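Long-range contacts in adenylate isopentenyltransferase (Humulus lupulus, PDB 3A8T), which transfers an isopentenyl group from dimethylallyl diphosphate to ATP, ADP or AMP in the biosynthesis of cytokinins: residues V44-T49 / C175-V180; S54-D59 / Q324-S329. All coordinates share one frame; numbering follows the deposited sequence.

Contact 1. Residues V44-T49 / C175-V180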
# COMPACT_ATOMS: atom_id res chain seq x y z
N VAL A 44 -4.43 2.96 14.09
CA VAL A 44 -4.40 3.27 12.67
C VAL A 44 -3.00 3.62 12.21
O VAL A 44 -2.41 4.54 12.70
CB VAL A 44 -5.38 4.43 12.37
CG1 VAL A 44 -5.36 4.78 10.85
CG2 VAL A 44 -6.78 4.05 12.86
N LEU A 45 -2.46 2.84 11.29
CA LEU A 45 -1.11 3.08 10.81
C LEU A 45 -1.24 3.73 9.46
O LEU A 45 -1.72 3.09 8.52
CB LEU A 45 -0.26 1.79 10.71
CG LEU A 45 -0.11 0.90 11.98
CD1 LEU A 45 1.08 0.02 11.85
CD2 LEU A 45 -0.06 1.73 13.24
N MET A 46 -0.82 4.99 9.39
CA MET A 46 -0.88 5.84 8.21
C MET A 46 0.45 6.30 7.60
O MET A 46 1.51 6.33 8.25
CB MET A 46 -1.68 7.08 8.53
CG MET A 46 -3.19 6.88 8.51
SD MET A 46 -4.05 8.45 8.89
CE MET A 46 -2.95 8.91 10.10
N GLY A 47 0.37 6.69 6.34
CA GLY A 47 1.53 7.15 5.62
C GLY A 47 1.44 6.82 4.13
O GLY A 47 0.62 5.99 3.69
N ALA A 48 2.26 7.50 3.35
CA ALA A 48 2.30 7.26 1.92
C ALA A 48 2.78 5.83 1.67
O ALA A 48 3.27 5.15 2.58
CB ALA A 48 3.25 8.26 1.24
N THR A 49 2.61 5.41 0.40
CA THR A 49 3.00 4.12 -0.13
C THR A 49 4.47 3.83 0.13
O THR A 49 5.33 4.67 -0.12
CB THR A 49 2.77 4.08 -1.64
OG1 THR A 49 3.39 2.92 -2.21
CG2 THR A 49 3.34 5.36 -2.29
N CYS A 175 -9.55 6.08 18.26
CA CYS A 175 -8.34 5.89 17.46
C CYS A 175 -7.00 6.42 17.96
O CYS A 175 -6.93 7.43 18.65
CB CYS A 175 -8.55 6.52 16.09
SG CYS A 175 -9.94 5.97 15.19
N CYS A 176 -5.94 5.71 17.59
CA CYS A 176 -4.58 6.13 17.86
C CYS A 176 -4.04 6.09 16.42
O CYS A 176 -4.19 5.10 15.73
CB CYS A 176 -3.82 5.15 18.74
SG CYS A 176 -2.05 5.55 18.94
N PHE A 177 -3.46 7.20 15.97
CA PHE A 177 -2.96 7.31 14.62
C PHE A 177 -1.47 7.38 14.59
O PHE A 177 -0.91 8.33 15.09
CB PHE A 177 -3.45 8.61 13.98
CG PHE A 177 -4.93 8.73 13.86
CD1 PHE A 177 -5.62 8.07 12.84
CD2 PHE A 177 -5.65 9.54 14.73
CE1 PHE A 177 -7.00 8.21 12.70
CE2 PHE A 177 -7.04 9.69 14.60
CZ PHE A 177 -7.71 9.02 13.59
N LEU A 178 -0.80 6.39 14.02
CA LEU A 178 0.65 6.49 13.90
C LEU A 178 0.84 6.85 12.42
O LEU A 178 0.29 6.17 11.54
CB LEU A 178 1.34 5.17 14.18
CG LEU A 178 1.15 4.60 15.58
CD1 LEU A 178 1.92 3.30 15.76
CD2 LEU A 178 1.61 5.65 16.56
N TRP A 179 1.57 7.92 12.18
CA TRP A 179 1.85 8.36 10.82
C TRP A 179 3.36 8.21 10.59
O TRP A 179 4.16 8.89 11.25
CB TRP A 179 1.38 9.82 10.63
CG TRP A 179 1.91 10.52 9.42
CD1 TRP A 179 2.17 9.98 8.19
CD2 TRP A 179 2.19 11.92 9.30
NE1 TRP A 179 2.60 10.95 7.32
CE2 TRP A 179 2.62 12.15 7.97
CE3 TRP A 179 2.13 13.00 10.18
CZ2 TRP A 179 2.98 13.41 7.51
CZ3 TRP A 179 2.50 14.26 9.72
CH2 TRP A 179 2.91 14.46 8.40
N VAL A 180 3.74 7.30 9.69
CA VAL A 180 5.14 7.07 9.37
C VAL A 180 5.51 8.01 8.23
O VAL A 180 4.99 7.90 7.14
CB VAL A 180 5.45 5.57 8.97
CG1 VAL A 180 6.93 5.37 8.77
CG2 VAL A 180 4.99 4.65 10.09
O HOH W 1 3.84 9.43 4.89
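Val44, Leu45 and Met46 run parallel to Phe177, Leu178 and Trp179 as paired neighbouring strands, and a ladder of four backbone hydrogen bonds joins them. Val44 N gives to Cys176 O, and Leu178 N to Val44 O; the straightest, Met46 N to Leu178 O (2.7 Å), has an N-H...O angle of 175°. Val180 N closes the ladder on Met46 O, which also lies in the plane of the Trp179 indole, at its edge, 3.7 Å from CD1. Apolar side chains pair on both faces. On one, Leu45 CD2 lies 3.6 Å from Leu178 CD1, the two side chains side by side. On the other, Val44 CB sits 3.7 Å from Phe177 CD1, and Met46, bent at its last torsion (chi3 -40°), brings CE to 3.9 Å from Phe177 CD1, while SD stands obliquely to the ring, 5.4 Å from its centroid, a Met-aromatic contact. An alanine at Phe177 would keep CB against the Met46 methyl but would probably open a gap beside Val44 CB and CG1 and leave the Met46 sulfur without its ring. Beyond the ladder a water accepts from Ala48 N and Trp179 NE1 (3.1 Å) and donates to Val180 O, tying the start of the ATP-binding P-loop to the neighbouring strand. Strand 296-300 continues the sheet beyond 175-180, while Leu135 bonds to Leu45 on the far side. Helix 140-147 packs on the Val44, Met46 and Phe177 face, and helix 315-338 on Leu178.

Contact 2. Residues S54-D59 / Q324-S329. With PO4 (phosphate ion), chain C.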
# COMPACT_ATOMS: atom_id res chain seq x y z
N SER A 54 3.33 -1.78 6.84
CA SER A 54 3.12 -3.19 7.13
C SER A 54 4.15 -3.71 8.13
O SER A 54 3.83 -4.40 9.09
CB SER A 54 3.20 -3.97 5.85
OG SER A 54 2.23 -3.45 4.96
N ARG A 55 5.40 -3.35 7.87
CA ARG A 55 6.57 -3.70 8.68
C ARG A 55 6.30 -3.38 10.14
O ARG A 55 6.45 -4.21 11.05
CB ARG A 55 7.73 -2.80 8.26
CG ARG A 55 9.01 -3.46 7.99
CD ARG A 55 9.67 -4.06 9.20
NE ARG A 55 10.83 -4.78 8.67
CZ ARG A 55 11.76 -5.41 9.37
NH1 ARG A 55 11.72 -5.43 10.69
NH2 ARG A 55 12.71 -6.04 8.72
N LEU A 56 5.90 -2.13 10.35
CA LEU A 56 5.67 -1.66 11.68
C LEU A 56 4.55 -2.44 12.35
O LEU A 56 4.66 -2.78 13.53
CB LEU A 56 5.40 -0.17 11.66
CG LEU A 56 5.04 0.45 12.99
CD1 LEU A 56 6.08 0.24 13.99
CD2 LEU A 56 4.84 1.88 12.79
N SER A 57 3.52 -2.77 11.58
CA SER A 57 2.38 -3.49 12.13
C SER A 57 2.82 -4.84 12.63
O SER A 57 2.30 -5.33 13.65
CB SER A 57 1.26 -3.66 11.10
OG SER A 57 1.60 -4.50 10.03
N ILE A 58 3.78 -5.43 11.92
CA ILE A 58 4.29 -6.72 12.33
C ILE A 58 5.24 -6.59 13.52
O ILE A 58 5.17 -7.35 14.43
CB ILE A 58 4.99 -7.47 11.17
CG1 ILE A 58 4.07 -7.53 9.95
CG2 ILE A 58 5.35 -8.91 11.64
CD1 ILE A 58 2.67 -8.03 10.24
N ASP A 59 6.10 -5.60 13.53
CA ASP A 59 6.97 -5.42 14.68
C ASP A 59 6.16 -5.19 15.96
O ASP A 59 6.49 -5.70 17.01
CB ASP A 59 7.92 -4.23 14.48
CG ASP A 59 9.06 -4.52 13.46
OD1 ASP A 59 9.47 -5.70 13.33
OD2 ASP A 59 9.56 -3.57 12.81
N GLN A 324 14.37 4.72 15.96
CA GLN A 324 13.58 5.88 15.54
C GLN A 324 12.11 5.72 15.25
O GLN A 324 11.35 6.68 15.33
CB GLN A 324 14.26 6.55 14.34
CG GLN A 324 15.71 6.96 14.62
CD GLN A 324 16.31 7.89 13.55
OE1 GLN A 324 17.29 8.59 13.82
NE2 GLN A 324 15.73 7.91 12.34
N VAL A 325 11.70 4.51 14.94
CA VAL A 325 10.31 4.26 14.56
C VAL A 325 9.60 3.31 15.49
O VAL A 325 8.54 3.60 15.96
CB VAL A 325 10.27 3.66 13.11
CG1 VAL A 325 8.86 3.40 12.70
CG2 VAL A 325 10.99 4.58 12.13
N LEU A 326 10.20 2.17 15.75
CA LEU A 326 9.58 1.20 16.60
C LEU A 326 9.53 1.57 18.05
O LEU A 326 8.46 1.65 18.57
CB LEU A 326 10.22 -0.19 16.39
CG LEU A 326 9.57 -1.37 17.14
CD1 LEU A 326 8.09 -1.57 16.71
CD2 LEU A 326 10.42 -2.64 16.93
N GLU A 327 10.65 1.83 18.71
CA GLU A 327 10.60 2.15 20.16
C GLU A 327 9.56 3.23 20.47
O GLU A 327 8.73 3.05 21.35
CB GLU A 327 12.01 2.47 20.71
CG GLU A 327 12.29 3.93 21.23
CD GLU A 327 13.85 4.29 21.32
OE1 GLU A 327 14.23 5.38 20.80
OE2 GLU A 327 14.68 3.49 21.90
N PRO A 328 9.55 4.34 19.72
CA PRO A 328 8.53 5.38 20.00
C PRO A 328 7.08 4.85 19.84
O PRO A 328 6.22 5.11 20.64
CB PRO A 328 8.87 6.47 18.97
CG PRO A 328 10.36 6.30 18.76
CD PRO A 328 10.52 4.79 18.72
N SER A 329 6.80 4.10 18.77
CA SER A 329 5.44 3.55 18.54
C SER A 329 5.00 2.63 19.70
O SER A 329 3.86 2.71 20.11
CB SER A 329 5.37 2.71 17.26
OG SER A 329 5.79 3.41 16.10
P PO4 C . 3.83 0.15 3.18
O1 PO4 C . 3.04 -0.96 3.78
O2 PO4 C . 3.30 0.45 1.81
O3 PO4 C . 3.73 1.36 4.04
O4 PO4 C . 5.25 -0.26 3.08
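Leu56 and Leu326 meet at an oblique angle where the helix that follows the P-loop (Walker A motif) packs against the C-terminal helix 315-338. The segment axes pass 10.5 Å apart and are inclined at 46°. Leu56 and Leu326 both hold CG anti to the backbone N (chi1 176° in Leu56), and Leu56 CD1 touches Leu326 CD1 at 3.8 Å. Leu326 also reaches across Asp59: its CD1 lies 3.5 Å from Asp59 CB and its CD2 a little farther, so that both methyls press on Asp59 CB from one side. The carboxylate has polar partners elsewhere. OD2 accepts from Trp321 NE1 of helix 315-338, a second tie between the helices, and OD1 forms a long salt bridge with Arg55 NH1 one turn earlier. Leu56 CD2 approaches Val325 CG1 more loosely, at 4.3 Å, and Leu299 of strand 296-300 touches both Leu56 and Val325. At the N-terminal end of segment 54-59, Ser54, an ATP-binding residue, holds a phosphate ion that probably came from the crystallisation liquor; the amides of Gly50, Gly52 and Lys53 bond it too. Ser54 N (3.2 Å) and Ser54 OG (2.9 Å) both bond to the same phosphate oxygen, O1.

The two contacts, with centres about 11 Å apart, share the P-loop unit: strand 41-46 supplies contact 1, and helix 53-61, next along the chain, supplies contact 2. Their partners come later in the same order, strand 174-181 and then helix 315-338, so the segments alternate in sequence. The contacts also touch directly. Leu45 CD1 packs on Leu56, Val180 CG2 lies 3.9 Å from Leu56 CD2, and Leu178 CD1 reaches Ser329 CB, so both helices of contact 2 rest on the Leu45 and Leu178 face of the parallel sheet. The ATP-binding loop thus runs between a strand paired in the sheet through contact 1 and a helix packed on the C-terminal helix through contact 2, which probably helps to hold its two ends in place.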